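Local coordinates for protein IclR family transcriptional regulator (Brucella abortus, PDB 5WHM) that represses transcription as an IclR-type regulator, probably binding operator DNA through its N-terminal helix-turn-helix domains as a dimer, at the interface of chains A and B. Sequence-based numbering; all coordinates share one arbitrary frame. Chains: chain A/B, IclR family transcriptional regulator.

Contact 1: the interface of chains A and B. Residues chain A 94-95, 130-132, 148; chain B 85, 88.
B:Leu88 and B:Ile85, on the 3-10 turn 85-90 of chain B, pack against the end of helix 86-95 and strand 128-135 of chain A. In this IclR-family repressor, the helix that follows the winged helix-turn-helix domain links it to the C-terminal effector-binding domain. Here that linker region of one subunit meets the linker helix and effector-domain sheet of the other.

The contact is mostly aliphatic. B:Leu88 buries the most surface in the patch, 61 Å². Its CD1 methyl does most of the touching. B:Leu88 CD1 lies 3.6 Å from A:Leu132 CD2, the two side chains crossing at about a right angle. B:Leu88 CD1 comes within 3.9 Å of A:Val130 CG1. It also meets A:Leu95, where CD2 is 4.0 Å from B:Leu88 CD1. The other branch, CD2, turns to A:Leu95 CG. B:Leu88 therefore sits between the linker helix and the strand, with one branch shared by both. Its CG lies anti to the carbonyl carbon (chi1 -58°), and the branch methyls reach chain A from there.

B:Ile85 uses both arms. Its CD1 reaches A:Met94 CE, the selenomethionine methyl, at 3.6 Å. B:Ile85 CD1 is also 3.8 Å from A:Leu132 CD2. Its CG2 branch instead meets A:Val130, 3.8 Å from CG2, and these two side chains run past each other in opposite directions. A:Met94 is bent at chi2 (-98°) and again at chi3. The bends bring SE towards B:Leu88 while CE continues to B:Ile85.

A water-mediated polar link also crosses here, through water 1. Water 1 lies 2.7 Å from A:Gly148 O and also contacts B:Leu88 O. It joins two backbone carbonyls across the interface, beside the leucine's apolar contacts. Because both are acceptors, the water probably donates a hydrogen bond to each.

Contact 2: the interface of chains A and B. Residues chain A 85-86, 89; chain B 34, 125, 128, 130, 150.
A:Arg89 reaches from the linker helix 86-95 of chain A to B:Asp125, at the end of strand 118-125 in the effector-binding domain of chain B. A:Arg89 hides 85 Å² here, the most in the patch. Its chain is extended, with CG anti to the backbone N (chi1 -177°), which carries the guanidinium out to the partner strands. A:Arg89 NH2 gives a hydrogen bond and salt bridge to B:Asp125 OD1 at 3.0 Å. The bond uses the anti lone pair of OD1, with the oxygen tilted 16° from the guanidinium plane. The guanidinium and carboxylate planes are nearly perpendicular.

B:Asp125 is positioned by B:Arg34 of its own chain, which grips it end-on with two nitrogens. B:Arg34 NH2 binds B:Asp125 OD1 at 2.7 Å, and B:Arg34 NH1 binds B:Asp125 OD2 at 3.1 Å, both on syn lone pairs. This pairing would fix the rotation of the carboxylate. OD1 thus accepts from an arginine of each subunit. The two positive groups should favour the ionised form of the aspartate.

The start of the A helix and the residue before it also meet this acid. Water 3 joins A:Gly86 N to B:Asp125 OD2. The methyl CD1 of A:Ile85 rests 3.5 Å from B:Asp125 CB, and the two side chains lie alongside, pointing opposite ways.

Further out, the B:Thr150 methyl CG2 packs beside the stem of A:Arg89, 3.7 Å from NE. The two side chains meet roughly at right angles. At the guanidinium edge, water 2 lies in plane, 3.2 Å from A:Arg89 NH2, and contacts B:Ser128 OG at 3.1 Å.

Contact 1: the interface of chains A and B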
HETATM    1  N   MSE A  94       0.919   6.825   1.135  1.00 21.76           N
HETATM    2  CA  MSE A  94       2.287   7.083   0.648  1.00 23.02           C
HETATM    3  C   MSE A  94       2.324   7.345  -0.875  1.00 22.55           C
HETATM    4  O   MSE A  94       2.851   8.372  -1.319  1.00 22.01           O
HETATM    5  CB  MSE A  94       3.201   5.913   0.992  1.00 18.03           C
HETATM    6  CG  MSE A  94       4.685   6.254   0.797  1.00 25.79           C
HETATM    7 SE   MSE A  94       5.300   5.593  -0.947  0.77 35.21          SE
HETATM    8  CE  MSE A  94       6.180   7.296  -1.481  1.00 33.01           C
ATOM      9  N   LEU A  95       1.728   6.422  -1.647  1.00 25.30           N
ATOM     10  CA  LEU A  95       1.673   6.563  -3.102  1.00 26.30           C
ATOM     11  C   LEU A  95       1.070   7.886  -3.520  1.00 25.84           C
ATOM     12  O   LEU A  95       1.458   8.449  -4.551  1.00 25.59           O
ATOM     13  CB  LEU A  95       0.878   5.409  -3.729  1.00 24.60           C
ATOM     14  CG  LEU A  95       1.542   4.030  -3.581  1.00 23.60           C
ATOM     15  CD1 LEU A  95       0.525   2.912  -3.912  1.00 24.23           C
ATOM     16  CD2 LEU A  95       2.795   3.923  -4.498  1.00 20.22           C
ATOM     17  N   VAL A 130      11.721  -0.812  -5.312  1.00 20.59           N
ATOM     18  CA  VAL A 130      10.289  -1.004  -5.112  1.00 19.03           C
ATOM     19  C   VAL A 130       9.557  -0.330  -6.265  1.00 18.99           C
ATOM     20  O   VAL A 130       9.772   0.856  -6.516  1.00 22.03           O
ATOM     21  CB  VAL A 130       9.837  -0.394  -3.764  1.00 19.49           C
ATOM     22  CG1 VAL A 130       8.339  -0.664  -3.546  1.00 18.78           C
ATOM     23  CG2 VAL A 130      10.711  -0.913  -2.609  1.00 18.61           C
ATOM     24  N   TYR A 131       8.715  -1.074  -6.976  1.00 19.27           N
ATOM     25  CA  TYR A 131       7.876  -0.462  -8.016  1.00 20.02           C
ATOM     26  C   TYR A 131       6.846   0.499  -7.423  1.00 25.20           C
ATOM     27  O   TYR A 131       6.080   0.128  -6.535  1.00 20.98           O
ATOM     28  CB  TYR A 131       7.150  -1.548  -8.820  1.00 19.93           C
ATOM     29  CG  TYR A 131       8.010  -2.159  -9.943  1.00 24.10           C
ATOM     30  CD1 TYR A 131       9.270  -1.654 -10.241  1.00 26.85           C
ATOM     31  CD2 TYR A 131       7.510  -3.151 -10.758  1.00 35.27           C
ATOM     32  CE1 TYR A 131      10.056  -2.201 -11.291  1.00 29.80           C
ATOM     33  CE2 TYR A 131       8.268  -3.683 -11.815  1.00 39.10           C
ATOM     34  CZ  TYR A 131       9.541  -3.204 -12.069  1.00 34.61           C
ATOM     35  OH  TYR A 131      10.278  -3.733 -13.111  1.00 33.27           O
ATOM     36  N   LEU A 132       6.826   1.739  -7.931  1.00 23.65           N
ATOM     37  CA  LEU A 132       5.913   2.781  -7.491  1.00 24.18           C
ATOM     38  C   LEU A 132       4.803   3.043  -8.484  1.00 27.70           C
ATOM     39  O   LEU A 132       3.734   3.541  -8.089  1.00 27.63           O
ATOM     40  CB  LEU A 132       6.674   4.099  -7.257  1.00 23.51           C
ATOM     41  CG  LEU A 132       7.859   4.035  -6.290  1.00 25.98           C
ATOM     42  CD1 LEU A 132       8.520   5.385  -6.216  1.00 23.11           C
ATOM     43  CD2 LEU A 132       7.428   3.545  -4.849  1.00 23.93           C
ATOM     44  N   GLY A 148       4.405  -1.726  -5.434  1.00 23.35           N
ATOM     45  CA  GLY A 148       4.927  -2.225  -4.180  1.00 17.44           C
ATOM     46  C   GLY A 148       5.686  -3.532  -4.257  1.00 24.14           C
ATOM     47  O   GLY A 148       6.178  -4.004  -3.224  1.00 24.57           O
TER
ATOM     48  N   ILE B  85       9.188   5.408   0.988  1.00 20.72           N
ATOM     49  CA  ILE B  85       9.081   4.138   0.265  1.00 27.07           C
ATOM     50  C   ILE B  85       8.984   2.959   1.211  1.00 24.70           C
ATOM     51  O   ILE B  85       8.356   1.940   0.885  1.00 22.97           O
ATOM     52  CB  ILE B  85      10.308   3.933  -0.662  1.00 35.04           C
ATOM     53  CG1 ILE B  85      10.545   5.158  -1.556  1.00 42.75           C
ATOM     54  CG2 ILE B  85      10.135   2.629  -1.486  1.00 30.54           C
ATOM     55  CD1 ILE B  85       9.276   5.621  -2.314  1.00 39.03           C
ATOM     56  N   LEU B  88       5.766   0.914   1.850  1.00 19.08           N
ATOM     57  CA  LEU B  88       5.235  -0.148   0.977  1.00 20.65           C
ATOM     58  C   LEU B  88       5.752  -1.533   1.341  1.00 23.31           C
ATOM     59  O   LEU B  88       5.093  -2.529   1.028  1.00 25.87           O
ATOM     60  CB  LEU B  88       5.540   0.144  -0.510  1.00 17.77           C
ATOM     61  CG  LEU B  88       4.988   1.475  -1.015  1.00 21.75           C
ATOM     62  CD1 LEU B  88       5.499   1.783  -2.431  1.00 24.34           C
ATOM     63  CD2 LEU B  88       3.446   1.462  -1.008  1.00 26.49           C
TER
HETATM   64  O   HOH W   1       4.569  -3.963  -1.022  1.00 25.04           O

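Contact 2: the interface of chains A and B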
ATOM      1  N   ILE A  85      -5.813  -4.832   6.715  1.00 29.19           N
ATOM      2  CA  ILE A  85      -5.907  -3.901   5.594  1.00 34.14           C
ATOM      3  C   ILE A  85      -5.535  -2.464   5.936  1.00 25.96           C
ATOM      4  O   ILE A  85      -5.348  -1.654   5.012  1.00 31.81           O
ATOM      5  CB  ILE A  85      -7.297  -4.045   4.950  1.00 47.86           C
ATOM      6  CG1 ILE A  85      -8.402  -4.041   5.999  1.00 51.81           C
ATOM      7  CG2 ILE A  85      -7.353  -5.356   4.176  1.00 52.56           C
ATOM      8  CD1 ILE A  85      -8.676  -2.711   6.547  1.00 54.56           C
ATOM      9  N   GLY A  86      -5.383  -2.133   7.211  1.00 25.99           N
ATOM     10  CA  GLY A  86      -4.687  -0.917   7.612  1.00 32.45           C
ATOM     11  C   GLY A  86      -3.369  -0.670   6.872  1.00 32.64           C
ATOM     12  O   GLY A  86      -2.984   0.483   6.621  1.00 28.40           O
ATOM     13  N   ARG A  89      -4.042   0.846   3.523  1.00 25.62           N
ATOM     14  CA  ARG A  89      -4.412   2.252   3.634  1.00 27.08           C
ATOM     15  C   ARG A  89      -3.169   3.124   3.782  1.00 21.87           C
ATOM     16  O   ARG A  89      -3.080   4.210   3.192  1.00 22.75           O
ATOM     17  CB  ARG A  89      -5.334   2.413   4.845  1.00 28.70           C
ATOM     18  CG  ARG A  89      -5.875   3.791   5.058  1.00 27.38           C
ATOM     19  CD  ARG A  89      -6.746   3.804   6.321  1.00 29.86           C
ATOM     20  NE  ARG A  89      -7.340   5.125   6.477  1.00 33.31           N
ATOM     21  CZ  ARG A  89      -8.260   5.466   7.379  1.00 32.72           C
ATOM     22  NH1 ARG A  89      -8.716   6.705   7.366  1.00 32.93           N
ATOM     23  NH2 ARG A  89      -8.763   4.588   8.242  1.00 28.54           N
TER
ATOM     24  N   ARG B  34      -0.417   7.323  10.852  1.00 22.50           N
ATOM     25  CA  ARG B  34      -1.808   7.505  10.409  1.00 27.11           C
ATOM     26  C   ARG B  34      -2.194   8.968  10.217  1.00 29.68           C
ATOM     27  O   ARG B  34      -3.278   9.235   9.675  1.00 27.72           O
ATOM     28  CB  ARG B  34      -2.781   6.879  11.405  1.00 31.13           C
ATOM     29  CG  ARG B  34      -2.818   5.363  11.426  1.00 30.39           C
ATOM     30  CD  ARG B  34      -4.023   4.905  12.275  1.00 42.59           C
ATOM     31  NE  ARG B  34      -4.218   3.455  12.263  1.00 49.09           N
ATOM     32  CZ  ARG B  34      -5.144   2.822  11.538  1.00 47.97           C
ATOM     33  NH1 ARG B  34      -5.247   1.487  11.596  1.00 45.07           N
ATOM     34  NH2 ARG B  34      -5.974   3.518  10.766  1.00 42.59           N
ATOM     35  N   ASP B 125     -11.483  -0.262   8.109  1.00 30.59           N
ATOM     36  CA  ASP B 125     -10.353   0.081   8.988  1.00 31.57           C
ATOM     37  C   ASP B 125     -10.774   1.304   9.801  1.00 35.68           C
ATOM     38  O   ASP B 125     -10.962   2.390   9.236  1.00 33.13           O
ATOM     39  CB  ASP B 125      -9.043   0.346   8.202  1.00 30.77           C
ATOM     40  CG  ASP B 125      -7.879   0.846   9.129  1.00 41.03           C
ATOM     41  OD1 ASP B 125      -7.525   2.047   9.112  1.00 38.18           O
ATOM     42  OD2 ASP B 125      -7.329   0.027   9.905  1.00 38.02           O
ATOM     43  N   SER B 128     -13.448   3.993   8.531  1.00 34.98           N
ATOM     44  CA  SER B 128     -13.464   4.098   7.079  1.00 34.56           C
ATOM     45  C   SER B 128     -13.570   2.712   6.444  1.00 34.31           C
ATOM     46  O   SER B 128     -13.263   1.691   7.064  1.00 33.59           O
ATOM     47  CB  SER B 128     -12.195   4.811   6.555  1.00 35.35           C
ATOM     48  OG  SER B 128     -12.115   6.155   7.025  1.00 37.14           O
ATOM     49  N   VAL B 130     -11.997   0.634   3.266  1.00 33.13           N
ATOM     50  CA  VAL B 130     -10.804   0.650   2.428  1.00 30.42           C
ATOM     51  C   VAL B 130     -11.077  -0.221   1.205  1.00 26.67           C
ATOM     52  O   VAL B 130     -11.394  -1.403   1.345  1.00 26.24           O
ATOM     53  CB  VAL B 130      -9.582   0.111   3.203  1.00 27.26           C
ATOM     54  CG1 VAL B 130      -8.322   0.214   2.351  1.00 27.31           C
ATOM     55  CG2 VAL B 130      -9.426   0.865   4.543  1.00 28.18           C
ATOM     56  N   THR B 150     -10.150   5.298   0.668  1.00 31.17           N
ATOM     57  CA  THR B 150     -11.143   5.048   1.696  1.00 36.32           C
ATOM     58  C   THR B 150     -12.419   5.846   1.439  1.00 37.18           C
ATOM     59  O   THR B 150     -12.416   6.851   0.726  1.00 39.63           O
ATOM     60  CB  THR B 150     -10.621   5.398   3.083  1.00 35.81           C
ATOM     61  OG1 THR B 150     -10.275   6.784   3.105  1.00 39.75           O
ATOM     62  CG2 THR B 150      -9.365   4.538   3.449  1.00 36.19           C
TER
HETATM   63  O   HOH W   2     -10.927   6.309   9.900  1.00 24.59           O
HETATM   64  O   HOH W   3      -7.076  -2.634   9.568  1.00 35.70           O

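The centres of contact 1 and contact 2 lie about 17 Å apart in one two-fold symmetric interface. Both use helix 86-95 of chain A: its start serves contact 2 and its end contact 1. Residue 85 works in both, from chain B in contact 1 and from chain A in contact 2. Residue 130 likewise faces the partner in each. In both places the linker of one subunit lies on the effector-domain sheet of the other, which suggests that the two chains cross over in the dimer. Such crossing could help pass a signal from the effector domains to the DNA-binding domains.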